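Local coordinates for Aac(6')-Ih protein (Acinetobacter baumannii, PDB 4E8O) that transfers an acetyl group from acetyl coenzyme A to the 6'-amino group of aminoglycoside antibiotics, a GNAT-type reaction that probably underlies resistance to these drugs, at residues A61-L66 against M78-I83; A97-I102 against T131-D136; L36-L41 against F103-Y108; M25-S30 against Q65-T70. One frame throughout, in Å; residues are numbered along the deposited sequence.

Overall arrangement
Contacts 1, 2 and 4 are pairings within one mixed sheet; contact 3 docks a helix on it. Contacts 1 and 4 share strand 63-69, each occupying one of its edges, while contacts 2 and 3 share strand 96-104, first along its length and then at its end. Contacts 1 and 2 lie deepest, their centres about 6 and about 7 Å from the centre of the chain; contact 4 is buried but peripheral, and contact 3 is partly open. Chemistry follows position: backbone bonds dominate contacts 1, 2 and 4, with a water-bridged charged pair in contact 1, aromatic packing in contact 2 and a sulfur-aromatic touch in contact 4. Contact 3 is wholly apolar.

Contact 1 of 4, residues A61-L66 against M78-I83; sequences AHRLQL and MLEASI
Leu64 and Ala81 form a hydrogen-bonded pair within an antiparallel beta hairpin, made by strands 63-69 and 75-84 of the GNAT sheet. Leu64 N reaches Ala81 O at 2.9 Å on a nearly straight line (173° at the hydrogen), and Ala81 N answers to Leu64 O at 2.8 Å. Leu66 and Leu79 repeat the double link, and between the two pairs Gln65 CA lies 3.2 Å from Leu79 O. This is the tight part. Its aliphatic face is closed by helix 113-127, where Leu64 meets Trp124 and Leu79 meets Val121.

The face bearing Arg63, Glu80 and Ser82 is polar and more loosely joined. Arg63 bends at chi2 and chi3 (-65° and -54°), which folds its chain across to the neighbouring strand: Arg63 CD comes within 3.5 Å of Ser82 CB, and Ser82 CB lies over one face of the guanidinium. Glu80 has its stronger partner in Arg39, and Ser82 OG is bonded to Glu100. Toward Arg63, Glu80 offers only a long salt bridge, NH2 to OE1 at 3.8 Å. A water at the guanidinium edge spans that gap, accepting from Arg63 NH2 at 2.8 Å and donating to Glu80 OE1 at 2.7 Å.

Contact 2 of 4, residues A97-I102 against T131-D136; sequences AFLEGI and TEFASD
Ala97 pairs in parallel with Phe133, its N bonding to Glu132 O at 3.0 Å and its O receiving Ala134 N at 2.9 Å. On the face that Ala97 and Phe133 share, Ala97 CB rests 3.7 Å from Phe133 CD1. The Phe133 ring turns one edge toward the backbone that follows, at Phe98 C and Leu99 N, and meets Phe153 edge-to-face.

Phe98 projects to the other face of the sheet. Its CG stands opposite the backbone N (chi1 -173°), which carries the ring across the next strand, so that Ser135 CA sits over one face in a CH-pi contact, 4.2 Å from the centroid. At the far end Phe98 CZ is 3.6 Å from Asp136 OD1, and the carboxylate is turned 75° to the ring plane. Arg84 adds a cation-pi contact.

Leu99 N bonds to Ala134 O at 2.9 Å, while Leu99 CB abuts Ser135 OG at 3.5 Å, an atom hydrogen-bonded to His148. Here the pairing stops. Glu100 and Gly101 both face Glu80 in a classic beta bulge, and the strand axes diverge by 30°. On its other side the strand from Glu132 to Asp136 pairs antiparallel with a strand of the second subunit. A beta-alpha-beta unit with helix 113-127 as its connection, bulged and splaying, is characteristic of the GNAT fold, where the cleft between these strands generally receives acetyl coenzyme A.

Contact 3 of 4, residues L36-L41 against F103-Y108; sequences LALRCL and FVLPEY
Leu38 and Leu41, one helical turn apart, both hold CG beside the backbone N and opposite the carbonyl carbon (chi1 -66° and -54°), while Phe103 swings its ring away from its own N (chi1 170°), into the angle between the two leucines. They grip the ring differently. Leu38 crosses it at about a right angle and brings Leu38 CD2 to the edge, in the ring plane, 3.6 Å from Phe103 CE2. Leu41 comes over one face instead: Leu41 CB lies 3.9 Å from Phe103 CZ, and Leu41 CD1 comes to 3.5 Å from that same atom. The opposite face of the ring is flanked, toward its rim, by the backbone N of Leu105.

Leu105 closes the cluster with its side chain, placing CD2 4.2 Å from Leu41 CD1. No hydrogen bond links the segments, so the joint rests on apolar contact alone, with Leu41 exposed and Leu38 buried.

Within the fold, the contact docks helix 32-42 on the end of strand 96-104. Met78 of the adjacent strand 75-84 packs against Leu38 and is backbone-bonded to Phe103, whereas Arg39 forms salt bridges with Glu80 of that strand and Glu53 of helix 47-57.

Contact 4 of 4, residues M25-S30 against Q65-T70; sequences MPISES and QLLAYT
Ile27 and Leu67 meet at about a right angle, the Ile27 branch CG1-CD1 lying against the fork of Leu67, with CG1 3.7 Å from Leu67 CG. The CG1 branch is set opposite the carbonyl carbon (chi1 -50°) and runs in over the strand, so that Ile27 CD1 also touches Gln65 CB at 3.8 Å. Trp35 and Leu38 of helix 32-42 pack beside this pair.

Met25 and Tyr69 are likewise crosswise. Met25, bent at chi3, brings SD to 3.9 Å from Tyr69 CE2, an oblique Met-aromatic contact with the sulfur 53° off the ring normal; the hydroxyl of Tyr69 is hydrogen-bonded to Asp34. Pro26 and Leu66 diverge, yet Leu66 CD2 curls back to 3.6 Å from Pro26 CA.

In the backbone, Met25 and Leu67 exchange two bonds, N to O, and Ile27 N continues to Gln65 O at 3.0 Å. Where the pairing ends, a water donates to Ile27 O at 2.6 Å and accepts from Gln65 NE2 at 3.2 Å.

Strand 23-26 thus lines one margin of this chain's sheet, antiparallel to strand 63-69, with helices 32-42 and 47-57 intervening in sequence: the beta-alpha-alpha-beta start typical of the GNAT fold.

Contact 1 of 4, residues A61-L66 against M78-I83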
loop_
_atom_site.group_PDB
_atom_site.type_symbol
_atom_site.label_atom_id
_atom_site.label_comp_id
_atom_site.label_asym_id
_atom_site.label_seq_id
_atom_site.Cartn_x
_atom_site.Cartn_y
_atom_site.Cartn_z
ATOM N N ALA B 61 -14.867 -1.343 12.146
ATOM C CA ALA B 61 -15.096 0.100 12.211
ATOM C C ALA B 61 -14.327 0.878 11.147
ATOM O O ALA B 61 -14.738 1.970 10.757
ATOM C CB ALA B 61 -14.757 0.624 13.602
ATOM N N HIS B 62 -13.208 0.321 10.689
ATOM C CA HIS B 62 -12.370 0.983 9.688
ATOM C C HIS B 62 -12.757 0.597 8.260
ATOM O O HIS B 62 -12.038 0.912 7.304
ATOM C CB HIS B 62 -10.897 0.649 9.928
ATOM C CG HIS B 62 -10.556 -0.789 9.682
ATOM N ND1 HIS B 62 -10.881 -1.797 10.566
ATOM C CD2 HIS B 62 -9.917 -1.388 8.649
ATOM C CE1 HIS B 62 -10.456 -2.954 10.089
ATOM N NE2 HIS B 62 -9.867 -2.733 8.927
ATOM N N ARG B 63 -13.890 -0.082 8.117
ATOM C CA ARG B 63 -14.363 -0.512 6.807
ATOM C C ARG B 63 -15.758 0.021 6.508
ATOM O O ARG B 63 -16.612 0.101 7.401
ATOM C CB ARG B 63 -14.373 -2.043 6.720
ATOM C CG ARG B 63 -13.004 -2.691 6.864
ATOM C CD ARG B 63 -12.083 -2.312 5.719
ATOM N NE ARG B 63 -12.678 -2.607 4.418
ATOM C CZ ARG B 63 -12.088 -3.324 3.464
ATOM N NH1 ARG B 63 -10.872 -3.825 3.656
ATOM N NH2 ARG B 63 -12.713 -3.541 2.316
ATOM N N LEU B 64 -15.987 0.386 5.249
ATOM C CA LEU B 64 -17.310 0.821 4.818
ATOM C C LEU B 64 -17.703 0.051 3.566
ATOM O O LEU B 64 -16.904 -0.079 2.629
ATOM C CB LEU B 64 -17.335 2.329 4.533
ATOM C CG LEU B 64 -18.728 2.918 4.274
ATOM C CD1 LEU B 64 -19.529 3.010 5.566
ATOM C CD2 LEU B 64 -18.659 4.280 3.598
ATOM N N GLN B 65 -18.925 -0.467 3.553
ATOM C CA GLN B 65 -19.428 -1.164 2.377
ATOM C C GLN B 65 -20.858 -0.725 2.098
ATOM O O GLN B 65 -21.710 -0.743 2.993
ATOM C CB GLN B 65 -19.330 -2.684 2.561
ATOM C CG GLN B 65 -19.741 -3.185 3.943
ATOM C CD GLN B 65 -18.603 -3.156 4.948
ATOM O OE1 GLN B 65 -17.442 -3.391 4.603
ATOM N NE2 GLN B 65 -18.933 -2.867 6.203
ATOM N N LEU B 66 -21.120 -0.312 0.863
ATOM C CA LEU B 66 -22.425 0.248 0.524
ATOM C C LEU B 66 -23.069 -0.487 -0.648
ATOM O O LEU B 66 -22.375 -1.107 -1.460
ATOM C CB LEU B 66 -22.295 1.737 0.186
ATOM C CG LEU B 66 -21.510 2.624 1.152
ATOM C CD1 LEU B 66 -21.399 4.034 0.607
ATOM C CD2 LEU B 66 -22.160 2.659 2.519
ATOM N N MET B 78 -22.257 -1.270 -5.880
ATOM C CA MET B 78 -21.637 -1.486 -4.573
ATOM C C MET B 78 -20.320 -0.734 -4.477
ATOM O O MET B 78 -19.680 -0.462 -5.493
ATOM C CB MET B 78 -21.370 -2.973 -4.333
ATOM C CG MET B 78 -20.518 -3.624 -5.412
ATOM S SD MET B 78 -19.535 -5.021 -4.818
ATOM C CE MET B 78 -18.082 -4.166 -4.215
ATOM N N LEU B 79 -19.917 -0.412 -3.250
ATOM C CA LEU B 79 -18.624 0.205 -2.988
ATOM C C LEU B 79 -18.055 -0.374 -1.700
ATOM O O LEU B 79 -18.798 -0.666 -0.756
ATOM C CB LEU B 79 -18.770 1.726 -2.851
ATOM C CG LEU B 79 -17.519 2.535 -2.486
ATOM C CD1 LEU B 79 -17.588 3.923 -3.090
ATOM C CD2 LEU B 79 -17.352 2.644 -0.981
ATOM N N GLU B 80 -16.738 -0.536 -1.657
ATOM C CA GLU B 80 -16.062 -0.903 -0.424
ATOM C C GLU B 80 -14.907 0.063 -0.207
ATOM O O GLU B 80 -14.197 0.413 -1.147
ATOM C CB GLU B 80 -15.571 -2.359 -0.484
ATOM C CG GLU B 80 -16.696 -3.364 -0.737
ATOM C CD GLU B 80 -16.239 -4.813 -0.721
ATOM O OE1 GLU B 80 -15.160 -5.113 -0.156
ATOM O OE2 GLU B 80 -16.972 -5.664 -1.272
ATOM N N ALA B 81 -14.717 0.507 1.028
ATOM C CA ALA B 81 -13.624 1.425 1.317
ATOM C C ALA B 81 -13.055 1.108 2.680
ATOM O O ALA B 81 -13.691 0.413 3.477
ATOM C CB ALA B 81 -14.097 2.874 1.254
ATOM N N SER B 82 -11.855 1.613 2.949
ATOM C CA SER B 82 -11.222 1.398 4.241
ATOM C C SER B 82 -10.510 2.656 4.700
ATOM O O SER B 82 -10.276 3.576 3.909
ATOM C CB SER B 82 -10.213 0.258 4.156
ATOM O OG SER B 82 -9.198 0.545 3.209
ATOM N N ILE B 83 -10.181 2.698 5.989
ATOM C CA ILE B 83 -9.286 3.713 6.516
ATOM C C ILE B 83 -7.919 3.054 6.673
ATOM O O ILE B 83 -7.813 1.993 7.293
ATOM C CB ILE B 83 -9.751 4.241 7.885
ATOM C CG1 ILE B 83 -11.206 4.727 7.823
ATOM C CG2 ILE B 83 -8.820 5.346 8.361
ATOM C CD1 ILE B 83 -11.440 5.896 6.871
HETATM O O HOH W 1 -12.484 -5.141 0.038
#

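Contact 2 of 4, residues A97-I102 against T131-D136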
loop_
_atom_site.group_PDB
_atom_site.type_symbol
_atom_site.label_atom_id
_atom_site.label_comp_id
_atom_site.label_asym_id
_atom_site.label_seq_id
_atom_site.Cartn_x
_atom_site.Cartn_y
_atom_site.Cartn_z
ATOM N N ALA B 97 -8.456 7.697 3.593
ATOM C CA ALA B 97 -9.489 6.775 3.132
ATOM C C ALA B 97 -8.937 6.068 1.907
ATOM O O ALA B 97 -8.074 6.610 1.223
ATOM C CB ALA B 97 -10.756 7.519 2.786
ATOM N N PHE B 98 -9.411 4.860 1.626
ATOM C CA PHE B 98 -8.929 4.145 0.448
ATOM C C PHE B 98 -10.064 3.394 -0.228
ATOM O O PHE B 98 -10.826 2.690 0.440
ATOM C CB PHE B 98 -7.785 3.194 0.824
ATOM C CG PHE B 98 -7.117 2.538 -0.360
ATOM C CD1 PHE B 98 -5.989 3.101 -0.942
ATOM C CD2 PHE B 98 -7.605 1.347 -0.875
ATOM C CE1 PHE B 98 -5.370 2.495 -2.026
ATOM C CE2 PHE B 98 -6.993 0.732 -1.957
ATOM C CZ PHE B 98 -5.873 1.307 -2.534
ATOM N N LEU B 99 -10.179 3.554 -1.545
ATOM C CA LEU B 99 -11.226 2.887 -2.315
ATOM C C LEU B 99 -10.801 1.463 -2.635
ATOM O O LEU B 99 -9.870 1.246 -3.416
ATOM C CB LEU B 99 -11.517 3.648 -3.616
ATOM C CG LEU B 99 -12.725 3.141 -4.404
ATOM C CD1 LEU B 99 -13.975 3.336 -3.579
ATOM C CD2 LEU B 99 -12.858 3.840 -5.752
ATOM N N GLU B 100 -11.475 0.492 -2.026
ATOM C CA GLU B 100 -11.116 -0.901 -2.230
ATOM C C GLU B 100 -11.780 -1.441 -3.482
ATOM O O GLU B 100 -11.188 -2.240 -4.206
ATOM C CB GLU B 100 -11.510 -1.740 -1.015
ATOM C CG GLU B 100 -10.907 -1.256 0.298
ATOM C CD GLU B 100 -9.482 -1.719 0.498
ATOM O OE1 GLU B 100 -8.987 -2.508 -0.330
ATOM O OE2 GLU B 100 -8.850 -1.298 1.494
ATOM N N GLY B 101 -13.008 -1.002 -3.742
ATOM C CA GLY B 101 -13.729 -1.478 -4.903
ATOM C C GLY B 101 -15.014 -0.722 -5.140
ATOM O O GLY B 101 -15.714 -0.343 -4.198
ATOM N N ILE B 102 -15.322 -0.501 -6.411
ATOM C CA ILE B 102 -16.590 0.092 -6.784
ATOM C C ILE B 102 -17.089 -0.620 -8.033
ATOM O O ILE B 102 -16.301 -0.966 -8.918
ATOM C CB ILE B 102 -16.453 1.613 -7.014
ATOM C CG1 ILE B 102 -17.818 2.244 -7.305
ATOM C CG2 ILE B 102 -15.426 1.906 -8.105
ATOM C CD1 ILE B 102 -17.774 3.750 -7.474
ATOM N N THR B 131 -8.158 13.649 5.316
ATOM C CA THR B 131 -8.277 14.753 4.370
ATOM C C THR B 131 -7.928 14.276 2.966
ATOM O O THR B 131 -8.035 15.033 1.997
ATOM C CB THR B 131 -7.342 15.911 4.732
ATOM O OG1 THR B 131 -5.983 15.471 4.630
ATOM C CG2 THR B 131 -7.614 16.390 6.150
ATOM N N GLU B 132 -7.491 13.024 2.861
ATOM C CA GLU B 132 -7.158 12.442 1.568
ATOM C C GLU B 132 -7.916 11.133 1.335
ATOM O O GLU B 132 -8.155 10.364 2.272
ATOM C CB GLU B 132 -5.641 12.233 1.435
ATOM C CG GLU B 132 -4.848 13.527 1.247
ATOM C CD GLU B 132 -3.360 13.290 1.096
ATOM O OE1 GLU B 132 -2.832 12.393 1.784
ATOM O OE2 GLU B 132 -2.712 13.998 0.295
ATOM N N PHE B 133 -8.287 10.902 0.075
ATOM C CA PHE B 133 -9.049 9.731 -0.350
ATOM C C PHE B 133 -8.273 9.168 -1.536
ATOM O O PHE B 133 -8.213 9.792 -2.601
ATOM C CB PHE B 133 -10.456 10.165 -0.781
ATOM C CG PHE B 133 -11.412 9.026 -1.065
ATOM C CD1 PHE B 133 -11.037 7.705 -0.891
ATOM C CD2 PHE B 133 -12.698 9.295 -1.514
ATOM C CE1 PHE B 133 -11.922 6.673 -1.161
ATOM C CE2 PHE B 133 -13.591 8.270 -1.785
ATOM C CZ PHE B 133 -13.202 6.956 -1.610
ATOM N N ALA B 134 -7.662 8.004 -1.343
ATOM C CA ALA B 134 -6.804 7.411 -2.362
ATOM C C ALA B 134 -7.432 6.149 -2.928
ATOM O O ALA B 134 -8.407 5.630 -2.385
ATOM C CB ALA B 134 -5.427 7.103 -1.792
ATOM N N SER B 135 -6.862 5.658 -4.022
ATOM C CA SER B 135 -7.344 4.455 -4.689
ATOM C C SER B 135 -6.218 3.980 -5.586
ATOM O O SER B 135 -5.175 4.640 -5.674
ATOM C CB SER B 135 -8.591 4.767 -5.513
ATOM O OG SER B 135 -9.136 3.600 -6.115
ATOM N N ASP B 136 -6.403 2.837 -6.236
ATOM C CA ASP B 136 -5.419 2.381 -7.212
ATOM C C ASP B 136 -6.087 1.525 -8.278
ATOM O O ASP B 136 -7.260 1.168 -8.151
ATOM C CB ASP B 136 -4.254 1.635 -6.537
ATOM C CG ASP B 136 -4.672 0.306 -5.929
ATOM O OD1 ASP B 136 -5.879 -0.017 -5.913
ATOM O OD2 ASP B 136 -3.784 -0.426 -5.450
#

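Contact 3 of 4, residues L36-L41 against F103-Y108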
loop_
_atom_site.group_PDB
_atom_site.type_symbol
_atom_site.label_atom_id
_atom_site.label_comp_id
_atom_site.label_asym_id
_atom_site.label_seq_id
_atom_site.Cartn_x
_atom_site.Cartn_y
_atom_site.Cartn_z
ATOM N N LEU B 36 -23.002 -10.120 -2.515
ATOM C CA LEU B 36 -22.231 -11.185 -3.161
ATOM C C LEU B 36 -22.416 -11.184 -4.675
ATOM O O LEU B 36 -21.446 -11.307 -5.426
ATOM C CB LEU B 36 -22.635 -12.549 -2.591
ATOM C CG LEU B 36 -21.999 -13.787 -3.229
ATOM C CD1 LEU B 36 -20.510 -13.782 -2.991
ATOM C CD2 LEU B 36 -22.614 -15.073 -2.697
ATOM N N ALA B 37 -23.664 -11.044 -5.112
ATOM C CA ALA B 37 -24.000 -11.063 -6.533
ATOM C C ALA B 37 -23.251 -10.004 -7.343
ATOM O O ALA B 37 -22.846 -10.261 -8.477
ATOM C CB ALA B 37 -25.506 -10.916 -6.719
ATOM N N LEU B 38 -23.083 -8.816 -6.768
ATOM C CA LEU B 38 -22.331 -7.748 -7.419
ATOM C C LEU B 38 -20.830 -7.912 -7.203
ATOM O O LEU B 38 -20.035 -7.648 -8.107
ATOM C CB LEU B 38 -22.786 -6.378 -6.911
ATOM C CG LEU B 38 -24.220 -5.984 -7.258
ATOM C CD1 LEU B 38 -24.553 -4.615 -6.703
ATOM C CD2 LEU B 38 -24.404 -5.998 -8.759
ATOM N N ARG B 39 -20.454 -8.352 -6.004
ATOM C CA ARG B 39 -19.052 -8.544 -5.648
ATOM C C ARG B 39 -18.384 -9.578 -6.544
ATOM O O ARG B 39 -17.202 -9.454 -6.863
ATOM C CB ARG B 39 -18.933 -8.982 -4.183
ATOM C CG ARG B 39 -17.618 -8.622 -3.521
ATOM C CD ARG B 39 -17.657 -8.925 -2.029
ATOM N NE ARG B 39 -16.596 -8.235 -1.303
ATOM C CZ ARG B 39 -15.508 -8.825 -0.821
ATOM N NH1 ARG B 39 -15.327 -10.130 -0.977
ATOM N NH2 ARG B 39 -14.596 -8.107 -0.177
ATOM N N CYS B 40 -19.137 -10.596 -6.950
ATOM C CA CYS B 40 -18.576 -11.653 -7.792
ATOM C C CYS B 40 -18.379 -11.191 -9.234
ATOM O O CYS B 40 -17.602 -11.787 -9.983
ATOM C CB CYS B 40 -19.440 -12.918 -7.741
ATOM S SG CYS B 40 -20.939 -12.873 -8.760
ATOM N N LEU B 41 -19.082 -10.128 -9.619
ATOM C CA LEU B 41 -18.890 -9.529 -10.937
ATOM C C LEU B 41 -17.614 -8.698 -10.927
ATOM O O LEU B 41 -16.854 -8.691 -11.898
ATOM C CB LEU B 41 -20.076 -8.643 -11.311
ATOM C CG LEU B 41 -21.477 -9.244 -11.249
ATOM C CD1 LEU B 41 -22.474 -8.244 -11.773
ATOM C CD2 LEU B 41 -21.565 -10.531 -12.040
ATOM N N PHE B 103 -18.389 -0.874 -8.091
ATOM C CA PHE B 103 -18.965 -1.508 -9.264
ATOM C C PHE B 103 -20.382 -1.026 -9.481
ATOM O O PHE B 103 -21.210 -1.102 -8.578
ATOM C CB PHE B 103 -18.964 -3.029 -9.124
ATOM C CG PHE B 103 -19.747 -3.726 -10.195
ATOM C CD1 PHE B 103 -19.208 -3.907 -11.460
ATOM C CD2 PHE B 103 -21.030 -4.186 -9.944
ATOM C CE1 PHE B 103 -19.934 -4.540 -12.455
ATOM C CE2 PHE B 103 -21.759 -4.818 -10.928
ATOM C CZ PHE B 103 -21.210 -4.999 -12.188
ATOM N N VAL B 104 -20.652 -0.530 -10.681
ATOM C CA VAL B 104 -21.994 -0.135 -11.074
ATOM C C VAL B 104 -22.362 -0.922 -12.324
ATOM O O VAL B 104 -21.537 -1.064 -13.230
ATOM C CB VAL B 104 -22.066 1.371 -11.391
ATOM C CG1 VAL B 104 -23.494 1.781 -11.712
ATOM C CG2 VAL B 104 -21.525 2.191 -10.229
ATOM N N LEU B 105 -23.581 -1.456 -12.364
ATOM C CA LEU B 105 -24.085 -2.099 -13.576
ATOM C C LEU B 105 -24.093 -1.085 -14.713
ATOM O O LEU B 105 -24.477 0.067 -14.504
ATOM C CB LEU B 105 -25.489 -2.661 -13.347
ATOM C CG LEU B 105 -25.553 -3.883 -12.433
ATOM C CD1 LEU B 105 -26.989 -4.289 -12.151
ATOM C CD2 LEU B 105 -24.798 -5.024 -13.069
ATOM N N PRO B 106 -23.658 -1.506 -15.916
ATOM C CA PRO B 106 -23.472 -0.612 -17.068
ATOM C C PRO B 106 -24.666 0.300 -17.336
ATOM O O PRO B 106 -24.467 1.487 -17.593
ATOM C CB PRO B 106 -23.286 -1.585 -18.232
ATOM C CG PRO B 106 -22.683 -2.793 -17.609
ATOM C CD PRO B 106 -23.335 -2.906 -16.253
ATOM N N GLU B 107 -25.879 -0.243 -17.264
ATOM C CA GLU B 107 -27.098 0.531 -17.503
ATOM C C GLU B 107 -27.261 1.727 -16.550
ATOM O O GLU B 107 -28.058 2.631 -16.814
ATOM C CB GLU B 107 -28.334 -0.381 -17.415
ATOM C CG GLU B 107 -28.408 -1.487 -18.478
ATOM C CD GLU B 107 -27.506 -2.679 -18.179
ATOM O OE1 GLU B 107 -27.180 -2.908 -16.994
ATOM O OE2 GLU B 107 -27.126 -3.393 -19.133
ATOM N N TYR B 108 -26.493 1.734 -15.460
ATOM C CA TYR B 108 -26.664 2.720 -14.389
ATOM C C TYR B 108 -25.488 3.693 -14.208
ATOM O O TYR B 108 -25.487 4.495 -13.274
ATOM C CB TYR B 108 -26.972 2.003 -13.063
ATOM C CG TYR B 108 -28.318 1.311 -13.049
ATOM C CD1 TYR B 108 -29.440 1.946 -12.535
ATOM C CD2 TYR B 108 -28.468 0.031 -13.560
ATOM C CE1 TYR B 108 -30.671 1.323 -12.526
ATOM C CE2 TYR B 108 -29.697 -0.599 -13.560
ATOM C CZ TYR B 108 -30.792 0.052 -13.039
ATOM O OH TYR B 108 -32.019 -0.572 -13.033
#

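Contact 4 of 4, residues M25-S30 against Q65-T70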
loop_
_atom_site.group_PDB
_atom_site.type_symbol
_atom_site.label_atom_id
_atom_site.label_comp_id
_atom_site.label_asym_id
_atom_site.label_seq_id
_atom_site.Cartn_x
_atom_site.Cartn_y
_atom_site.Cartn_z
ATOM N N MET B 25 -27.138 2.694 0.821
ATOM C CA MET B 25 -27.162 2.271 2.219
ATOM C C MET B 25 -25.960 1.409 2.582
ATOM O O MET B 25 -25.462 0.647 1.752
ATOM C CB MET B 25 -28.450 1.507 2.533
ATOM C CG MET B 25 -28.542 0.135 1.874
ATOM S SD MET B 25 -30.112 -0.682 2.213
ATOM C CE MET B 25 -31.239 0.598 1.687
ATOM N N PRO B 26 -25.484 1.531 3.830
ATOM C CA PRO B 26 -24.473 0.589 4.323
ATOM C C PRO B 26 -25.057 -0.824 4.400
ATOM O O PRO B 26 -26.227 -0.980 4.753
ATOM C CB PRO B 26 -24.128 1.130 5.718
ATOM C CG PRO B 26 -25.245 2.070 6.079
ATOM C CD PRO B 26 -25.760 2.618 4.788
ATOM N N ILE B 27 -24.249 -1.828 4.062
ATOM C CA ILE B 27 -24.717 -3.209 3.917
ATOM C C ILE B 27 -24.873 -3.935 5.261
ATOM O O ILE B 27 -23.985 -3.874 6.116
ATOM C CB ILE B 27 -23.759 -4.021 2.995
ATOM C CG1 ILE B 27 -23.494 -3.259 1.691
ATOM C CG2 ILE B 27 -24.315 -5.417 2.714
ATOM C CD1 ILE B 27 -22.431 -3.892 0.794
ATOM N N SER B 28 -25.999 -4.628 5.432
ATOM C CA SER B 28 -26.259 -5.428 6.631
ATOM C C SER B 28 -26.190 -6.917 6.313
ATOM O O SER B 28 -26.155 -7.297 5.145
ATOM C CB SER B 28 -27.630 -5.089 7.217
ATOM O OG SER B 28 -28.673 -5.372 6.298
ATOM N N GLU B 29 -26.174 -7.758 7.344
ATOM C CA GLU B 29 -26.114 -9.208 7.149
ATOM C C GLU B 29 -27.303 -9.708 6.331
ATOM O O GLU B 29 -27.213 -10.717 5.630
ATOM C CB GLU B 29 -26.066 -9.926 8.501
ATOM C CG GLU B 29 -26.002 -11.444 8.406
ATOM C CD GLU B 29 -26.162 -12.116 9.752
ATOM O OE1 GLU B 29 -26.020 -11.421 10.781
ATOM O OE2 GLU B 29 -26.433 -13.336 9.781
ATOM N N SER B 30 -28.414 -8.985 6.416
ATOM C CA SER B 30 -29.622 -9.339 5.679
ATOM C C SER B 30 -29.451 -9.189 4.165
ATOM O O SER B 30 -30.230 -9.750 3.392
ATOM C CB SER B 30 -30.796 -8.485 6.163
ATOM O OG SER B 30 -30.421 -7.123 6.275
ATOM N N GLN B 65 -18.925 -0.467 3.553
ATOM C CA GLN B 65 -19.428 -1.164 2.377
ATOM C C GLN B 65 -20.858 -0.725 2.098
ATOM O O GLN B 65 -21.710 -0.743 2.993
ATOM C CB GLN B 65 -19.330 -2.684 2.561
ATOM C CG GLN B 65 -19.741 -3.185 3.943
ATOM C CD GLN B 65 -18.603 -3.156 4.948
ATOM O OE1 GLN B 65 -17.442 -3.391 4.603
ATOM N NE2 GLN B 65 -18.933 -2.867 6.203
ATOM N N LEU B 66 -21.120 -0.312 0.863
ATOM C CA LEU B 66 -22.425 0.248 0.524
ATOM C C LEU B 66 -23.069 -0.487 -0.648
ATOM O O LEU B 66 -22.375 -1.107 -1.460
ATOM C CB LEU B 66 -22.295 1.737 0.186
ATOM C CG LEU B 66 -21.510 2.624 1.152
ATOM C CD1 LEU B 66 -21.399 4.034 0.607
ATOM C CD2 LEU B 66 -22.160 2.659 2.519
ATOM N N LEU B 67 -24.397 -0.427 -0.710
ATOM C CA LEU B 67 -25.154 -0.883 -1.868
ATOM C C LEU B 67 -26.079 0.239 -2.320
ATOM O O LEU B 67 -26.560 1.027 -1.500
ATOM C CB LEU B 67 -25.989 -2.123 -1.525
ATOM C CG LEU B 67 -25.314 -3.494 -1.567
ATOM C CD1 LEU B 67 -26.125 -4.528 -0.803
ATOM C CD2 LEU B 67 -25.114 -3.944 -3.000
ATOM N N ALA B 68 -26.312 0.324 -3.624
ATOM C CA ALA B 68 -27.325 1.226 -4.158
ATOM C C ALA B 68 -28.477 0.391 -4.702
ATOM O O ALA B 68 -28.257 -0.546 -5.473
ATOM C CB ALA B 68 -26.741 2.111 -5.246
ATOM N N TYR B 69 -29.698 0.721 -4.291
ATOM C CA TYR B 69 -30.875 -0.030 -4.712
ATOM C C TYR B 69 -31.804 0.819 -5.576
ATOM O O TYR B 69 -31.759 2.051 -5.533
ATOM C CB TYR B 69 -31.653 -0.538 -3.494
ATOM C CG TYR B 69 -31.029 -1.714 -2.771
ATOM C CD1 TYR B 69 -31.429 -3.016 -3.048
ATOM C CD2 TYR B 69 -30.063 -1.522 -1.795
ATOM C CE1 TYR B 69 -30.877 -4.090 -2.382
ATOM C CE2 TYR B 69 -29.504 -2.591 -1.123
ATOM C CZ TYR B 69 -29.915 -3.871 -1.424
ATOM O OH TYR B 69 -29.361 -4.939 -0.760
ATOM N N THR B 70 -32.643 0.151 -6.362
ATOM C CA THR B 70 -33.696 0.827 -7.107
ATOM C C THR B 70 -34.978 0.827 -6.284
ATOM O O THR B 70 -34.964 0.485 -5.099
ATOM C CB THR B 70 -33.963 0.142 -8.462
ATOM O OG1 THR B 70 -34.507 -1.165 -8.242
ATOM C CG2 THR B 70 -32.677 0.014 -9.258
HETATM O O HOH W 2 -22.004 -2.333 6.689
#